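Local coordinates for putative uncharacterized protein (Ustilago maydis, PDB 4GNX) that binds single-stranded DNA as the large, zinc-containing OB-fold subunit of the replication protein A complex, probably protecting the strand during DNA replication, at residues V276-D280 with E281-M285; A425-F429 with A430-M434. All coordinates share one frame; numbering follows the deposited sequence.

Contact 1 of 2, residues V276-D280 with E281-M285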
ATOM      1  N   VAL C 276      14.117   2.511  -1.083  1.00 35.70           N
ATOM      2  CA  VAL C 276      14.964   3.260  -0.189  1.00 37.07           C
ATOM      3  C   VAL C 276      15.065   2.535   1.154  1.00 38.70           C
ATOM      4  O   VAL C 276      16.153   2.460   1.733  1.00 40.48           O
ATOM      5  CB  VAL C 276      14.531   4.723  -0.031  1.00 36.38           C
ATOM      6  CG1 VAL C 276      13.208   4.841   0.710  1.00 35.75           C
ATOM      7  CG2 VAL C 276      15.615   5.498   0.691  1.00 38.26           C
ATOM      8  N   GLN C 277      13.944   1.977   1.622  1.00 38.01           N
ATOM      9  CA  GLN C 277      13.931   1.255   2.895  1.00 40.28           C
ATOM     10  C   GLN C 277      14.846   0.045   2.831  1.00 42.65           C
ATOM     11  O   GLN C 277      15.671  -0.151   3.721  1.00 45.44           O
ATOM     12  CB  GLN C 277      12.528   0.832   3.289  1.00 39.26           C
ATOM     13  CG  GLN C 277      11.663   1.996   3.714  1.00 38.69           C
ATOM     14  CD  GLN C 277      10.240   1.592   3.978  1.00 38.13           C
ATOM     15  OE1 GLN C 277       9.631   0.853   3.204  1.00 37.95           O
ATOM     16  NE2 GLN C 277       9.693   2.082   5.075  1.00 38.83           N
ATOM     17  N   VAL C 278      14.732  -0.732   1.755  1.00 41.72           N
ATOM     18  CA  VAL C 278      15.553  -1.918   1.576  1.00 43.22           C
ATOM     19  C   VAL C 278      17.030  -1.601   1.711  1.00 45.29           C
ATOM     20  O   VAL C 278      17.721  -2.274   2.481  1.00 49.42           O
ATOM     21  CB  VAL C 278      15.287  -2.612   0.232  1.00 43.01           C
ATOM     22  CG1 VAL C 278      16.212  -3.817   0.054  1.00 44.16           C
ATOM     23  CG2 VAL C 278      13.824  -3.043   0.145  1.00 42.18           C
ATOM     24  N   LYS C 279      17.504  -0.571   1.003  1.00 43.59           N
ATOM     25  CA  LYS C 279      18.906  -0.133   1.096  1.00 44.67           C
ATOM     26  C   LYS C 279      19.279   0.515   2.438  1.00 47.10           C
ATOM     27  O   LYS C 279      20.323   0.199   2.996  1.00 48.74           O
ATOM     28  CB  LYS C 279      19.251   0.803  -0.052  1.00 43.18           C
ATOM     29  CG  LYS C 279      19.184   0.160  -1.425  1.00 41.79           C
ATOM     30  CD  LYS C 279      18.679   1.175  -2.434  1.00 40.69           C
ATOM     31  CE  LYS C 279      19.015   0.801  -3.866  1.00 39.89           C
ATOM     32  NZ  LYS C 279      20.474   0.892  -4.118  1.00 42.30           N
ATOM     33  N   ASP C 280      18.422   1.401   2.959  1.00 48.01           N
ATOM     34  CA  ASP C 280      18.680   2.104   4.232  1.00 51.77           C
ATOM     35  C   ASP C 280      18.780   1.155   5.410  1.00 55.18           C
ATOM     36  O   ASP C 280      19.510   1.415   6.361  1.00 58.73           O
ATOM     37  CB  ASP C 280      17.589   3.126   4.546  1.00 51.91           C
ATOM     38  CG  ASP C 280      17.717   4.412   3.734  1.00 53.32           C
ATOM     39  OD1 ASP C 280      18.590   4.478   2.824  1.00 54.74           O
ATOM     40  OD2 ASP C 280      16.934   5.362   4.019  1.00 52.39           O
ATOM     41  N   GLU C 281      18.032   0.058   5.351  1.00 55.27           N
ATOM     42  CA  GLU C 281      18.040  -0.938   6.412  1.00 57.16           C
ATOM     43  C   GLU C 281      19.127  -1.988   6.217  1.00 58.53           C
ATOM     44  O   GLU C 281      19.234  -2.918   7.013  1.00 60.74           O
ATOM     45  CB  GLU C 281      16.673  -1.603   6.522  1.00 56.13           C
ATOM     46  CG  GLU C 281      15.558  -0.664   6.935  1.00 55.70           C
ATOM     47  CD  GLU C 281      14.210  -1.092   6.380  1.00 55.47           C
ATOM     48  OE1 GLU C 281      14.141  -2.208   5.802  1.00 54.99           O
ATOM     49  OE2 GLU C 281      13.223  -0.310   6.509  1.00 54.64           O
ATOM     50  N   ASN C 282      19.933  -1.831   5.168  1.00 57.89           N
ATOM     51  CA  ASN C 282      21.068  -2.718   4.905  1.00 60.56           C
ATOM     52  C   ASN C 282      20.640  -4.170   4.826  1.00 61.37           C
ATOM     53  O   ASN C 282      21.347  -5.059   5.292  1.00 64.34           O
ATOM     54  CB  ASN C 282      22.139  -2.559   5.983  1.00 63.96           C
ATOM     55  CG  ASN C 282      22.884  -1.247   5.873  1.00 65.05           C
ATOM     56  OD1 ASN C 282      23.441  -0.927   4.823  1.00 65.33           O
ATOM     57  ND2 ASN C 282      22.906  -0.478   6.960  1.00 66.46           N
ATOM     58  N   LEU C 283      19.469  -4.401   4.246  1.00 59.00           N
ATOM     59  CA  LEU C 283      18.898  -5.733   4.180  1.00 59.60           C
ATOM     60  C   LEU C 283      19.782  -6.668   3.370  1.00 61.99           C
ATOM     61  O   LEU C 283      20.178  -6.347   2.244  1.00 59.93           O
ATOM     62  CB  LEU C 283      17.479  -5.684   3.599  1.00 55.96           C
ATOM     63  CG  LEU C 283      16.290  -5.579   4.564  1.00 55.46           C
ATOM     64  CD1 LEU C 283      16.566  -4.744   5.802  1.00 57.32           C
ATOM     65  CD2 LEU C 283      15.085  -5.027   3.839  1.00 52.44           C
ATOM     66  N   GLY C 284      20.094  -7.815   3.971  1.00 66.04           N
ATOM     67  CA  GLY C 284      20.838  -8.877   3.310  1.00 68.33           C
ATOM     68  C   GLY C 284      22.320  -8.620   3.311  1.00 72.79           C
ATOM     69  O   GLY C 284      23.060  -9.277   2.585  1.00 73.39           O
ATOM     70  N   MET C 285      22.743  -7.659   4.134  1.00 76.99           N
ATOM     71  CA  MET C 285      24.152  -7.294   4.270  1.00 80.87           C
ATOM     72  C   MET C 285      24.843  -8.091   5.368  1.00 86.73           C
ATOM     73  O   MET C 285      26.061  -8.072   5.454  1.00 93.75           O
ATOM     74  CB  MET C 285      24.317  -5.793   4.532  1.00 81.70           C
ATOM     75  CG  MET C 285      23.730  -4.886   3.455  1.00 79.52           C
ATOM     76  SD  MET C 285      24.891  -4.305   2.202  1.00 81.83           S
ATOM     77  CE  MET C 285      23.810  -3.302   1.179  1.00 77.23           C
TER

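Contact 2 of 2, residues A425-F429 with A430-M434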
ATOM      1  N   ALA C 425       4.285 -10.998  -8.976  1.00 42.88           N
ATOM      2  CA  ALA C 425       2.882 -10.987  -9.368  1.00 42.77           C
ATOM      3  C   ALA C 425       2.567  -9.634  -9.972  1.00 39.87           C
ATOM      4  O   ALA C 425       3.107  -8.624  -9.524  1.00 38.18           O
ATOM      5  CB  ALA C 425       1.992 -11.263  -8.174  1.00 44.44           C
ATOM      6  N   PRO C 426       1.715  -9.607 -11.010  1.00 39.89           N
ATOM      7  CA  PRO C 426       1.323  -8.320 -11.606  1.00 37.87           C
ATOM      8  C   PRO C 426       0.420  -7.565 -10.631  1.00 37.15           C
ATOM      9  O   PRO C 426      -0.401  -8.177  -9.962  1.00 38.78           O
ATOM     10  CB  PRO C 426       0.552  -8.741 -12.852  1.00 38.81           C
ATOM     11  CG  PRO C 426      -0.015 -10.078 -12.488  1.00 41.56           C
ATOM     12  CD  PRO C 426       1.020 -10.748 -11.637  1.00 41.57           C
ATOM     13  N   VAL C 427       0.592  -6.259 -10.527  1.00 35.14           N
ATOM     14  CA  VAL C 427      -0.194  -5.462  -9.581  1.00 35.08           C
ATOM     15  C   VAL C 427      -1.712  -5.567  -9.777  1.00 37.48           C
ATOM     16  O   VAL C 427      -2.217  -5.474 -10.906  1.00 39.17           O
ATOM     17  CB  VAL C 427       0.210  -3.976  -9.644  1.00 33.40           C
ATOM     18  CG1 VAL C 427      -0.720  -3.125  -8.775  1.00 33.72           C
ATOM     19  CG2 VAL C 427       1.682  -3.789  -9.249  1.00 31.58           C
ATOM     20  N   ASP C 428      -2.427  -5.777  -8.674  1.00 38.66           N
ATOM     21  CA  ASP C 428      -3.890  -5.693  -8.659  1.00 40.55           C
ATOM     22  C   ASP C 428      -4.357  -4.245  -8.371  1.00 39.20           C
ATOM     23  O   ASP C 428      -4.486  -3.811  -7.214  1.00 37.79           O
ATOM     24  CB  ASP C 428      -4.466  -6.671  -7.648  1.00 42.96           C
ATOM     25  CG  ASP C 428      -5.978  -6.581  -7.539  1.00 46.88           C
ATOM     26  OD1 ASP C 428      -6.564  -5.515  -7.842  1.00 47.41           O
ATOM     27  OD2 ASP C 428      -6.594  -7.587  -7.135  1.00 50.52           O
ATOM     28  N   PHE C 429      -4.627  -3.513  -9.442  1.00 39.28           N
ATOM     29  CA  PHE C 429      -4.821  -2.072  -9.344  1.00 38.79           C
ATOM     30  C   PHE C 429      -5.913  -1.653  -8.396  1.00 39.83           C
ATOM     31  O   PHE C 429      -5.705  -0.747  -7.599  1.00 39.03           O
ATOM     32  CB  PHE C 429      -5.002  -1.443 -10.726  1.00 39.15           C
ATOM     33  CG  PHE C 429      -3.726  -1.383 -11.509  1.00 37.54           C
ATOM     34  CD1 PHE C 429      -3.609  -2.033 -12.731  1.00 37.86           C
ATOM     35  CD2 PHE C 429      -2.623  -0.706 -10.989  1.00 35.38           C
ATOM     36  CE1 PHE C 429      -2.427  -1.977 -13.439  1.00 36.93           C
ATOM     37  CE2 PHE C 429      -1.428  -0.660 -11.681  1.00 34.64           C
ATOM     38  CZ  PHE C 429      -1.331  -1.299 -12.909  1.00 35.58           C
ATOM     39  N   ALA C 430      -7.056  -2.331  -8.469  1.00 42.26           N
ATOM     40  CA  ALA C 430      -8.181  -2.081  -7.574  1.00 44.62           C
ATOM     41  C   ALA C 430      -7.788  -2.143  -6.097  1.00 45.82           C
ATOM     42  O   ALA C 430      -8.059  -1.226  -5.313  1.00 45.47           O
ATOM     43  CB  ALA C 430      -9.278  -3.081  -7.851  1.00 47.36           C
ATOM     44  N   LYS C 431      -7.132  -3.240  -5.743  1.00 47.26           N
ATOM     45  CA  LYS C 431      -6.743  -3.516  -4.386  1.00 47.83           C
ATOM     46  C   LYS C 431      -5.516  -2.660  -3.944  1.00 43.90           C
ATOM     47  O   LYS C 431      -5.522  -2.066  -2.848  1.00 43.68           O
ATOM     48  CB  LYS C 431      -6.545  -5.035  -4.259  1.00 52.55           C
ATOM     49  CG  LYS C 431      -5.866  -5.480  -2.991  1.00 56.65           C
ATOM     50  CD  LYS C 431      -5.555  -6.969  -2.937  1.00 62.31           C
ATOM     51  CE  LYS C 431      -4.043  -7.246  -2.896  1.00 63.91           C
ATOM     52  NZ  LYS C 431      -3.147  -6.059  -2.639  1.00 61.29           N
ATOM     53  N   ALA C 432      -4.477  -2.568  -4.776  1.00 40.23           N
ATOM     54  CA  ALA C 432      -3.395  -1.596  -4.506  1.00 36.75           C
ATOM     55  C   ALA C 432      -3.978  -0.184  -4.312  1.00 36.64           C
ATOM     56  O   ALA C 432      -3.496   0.595  -3.486  1.00 35.81           O
ATOM     57  CB  ALA C 432      -2.374  -1.589  -5.619  1.00 33.83           C
ATOM     58  N   GLY C 433      -5.033   0.121  -5.065  1.00 37.05           N
ATOM     59  CA  GLY C 433      -5.768   1.363  -4.918  1.00 37.24           C
ATOM     60  C   GLY C 433      -6.354   1.591  -3.541  1.00 38.51           C
ATOM     61  O   GLY C 433      -6.119   2.636  -2.932  1.00 39.15           O
ATOM     62  N   MET C 434      -7.115   0.630  -3.034  1.00 40.07           N
ATOM     63  CA  MET C 434      -7.735   0.799  -1.721  1.00 41.44           C
ATOM     64  C   MET C 434      -6.692   0.943  -0.620  1.00 39.71           C
ATOM     65  O   MET C 434      -6.887   1.715   0.319  1.00 38.93           O
ATOM     66  CB  MET C 434      -8.722  -0.328  -1.415  1.00 44.90           C
ATOM     67  CG  MET C 434      -9.987  -0.288  -2.263  1.00 48.18           C
ATOM     68  SD  MET C 434     -10.851   1.313  -2.275  1.00 50.25           S
ATOM     69  CE  MET C 434     -11.196   1.601  -0.541  1.00 50.20           C
TER

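Contact 1 of 2, residues V276-D280 with E281-M285
Three backbone hydrogen bonds fold the chain beyond Asp-280 back onto the last turn of the helix. Glu-281 N donates to Gln-277 O at 2.9 Å, a helical bond. Two more follow as the helix ends: Leu-283 N reaches Val-278 O at 3.3 Å, almost straight at 165°, and Asn-282 N meets Lys-279 O at 3.0 Å. The left-handed backbone of Asn-282 (phi 56°) turns the chain so that the NH of Leu-283 faces Val-278 O.

Around this frame, Gln-277 and Glu-281 lie side by side and point the same way, with OE2 of Glu-281 3.5 Å from CB of Gln-277 and their flat ends turned 44° apart. Gln-277 OE1 accepts from Thr-274 N. The Glu-281 carboxylate rests beside Gln-277 O without bonding to it, its OE1 making a long, weak ion pair with Arg-273. On the buried flank the side chains of Val-278 and Leu-283 cross at about a right angle, CG1 to CD2 at 4.1 Å, while Val-278 also packs on Phe-292 and Tyr-419. A type II turn from Asn-282 to Met-285 carries the chain onward, and the whole is a Schellman motif closing a short helix with an apolar contact across its end.

Contact 2 of 2, residues A425-F429 with A430-M434
Asp-428 grips the first turn of the helix through both its side chain and its backbone. Its OD1 accepts from Lys-431 N at 3.1 Å in a nearly straight bond (172°), approached from above the carboxylate plane, and its carbonyl O takes the NH of Ala-432 at 2.7 Å. One residue on, Gly-433 N donates to Phe-429 O at 2.8 Å, which continues the helical ladder. CG of Asp-428 stands anti to its own backbone N (chi1 177°), bringing the carboxylate in front of the first turn, where CB of Lys-431 lies 3.6 Å from OD1.

The apolar flank is smaller. Val-427 CG1 meets the methyl CB of Ala-432 at 3.9 Å, and both side chains also touch Arg-295 on strand 290-310. Phe-429 carries its ring away from the helix, with Val-427 O over one face near the rim, and meets Phe-122 of another protein chain with the planes at about 55°; Ala-430 and Ala-432 pack on Asn-118 and Phe-122 of that chain. Lys-431 runs across the aspartate at about a right angle, yet its NZ stays 5.9 Å from OD2 of Asp-428 and forms a salt bridge with Glu-435, one turn further along.

Asp-428 is therefore an N-cap residue: its carboxylate receives an NH at the start of the helix, and its negative charge would be expected to interact favourably with the helix dipole there.

Overall arrangement
Both contacts are local and close no long loop; they follow one another along the chain without nesting or crossing. Contact 1 ends helix 275-280 just ahead of strand 290-310, the first strand of the antiparallel OB-fold sheet. Contact 2 comes as strand 414-426, the last strand of that sheet along the chain, gives way to helix 429-441. One thus stops a helix before the sheet and the other starts a helix after it. Their centres are 25 Å apart, with no touch, yet both lean on strand 290-310. The nearest atoms of contact 1 lie about 7 Å from the bound DNA, whereas contact 2, about 16 Å from it, faces other protein chains.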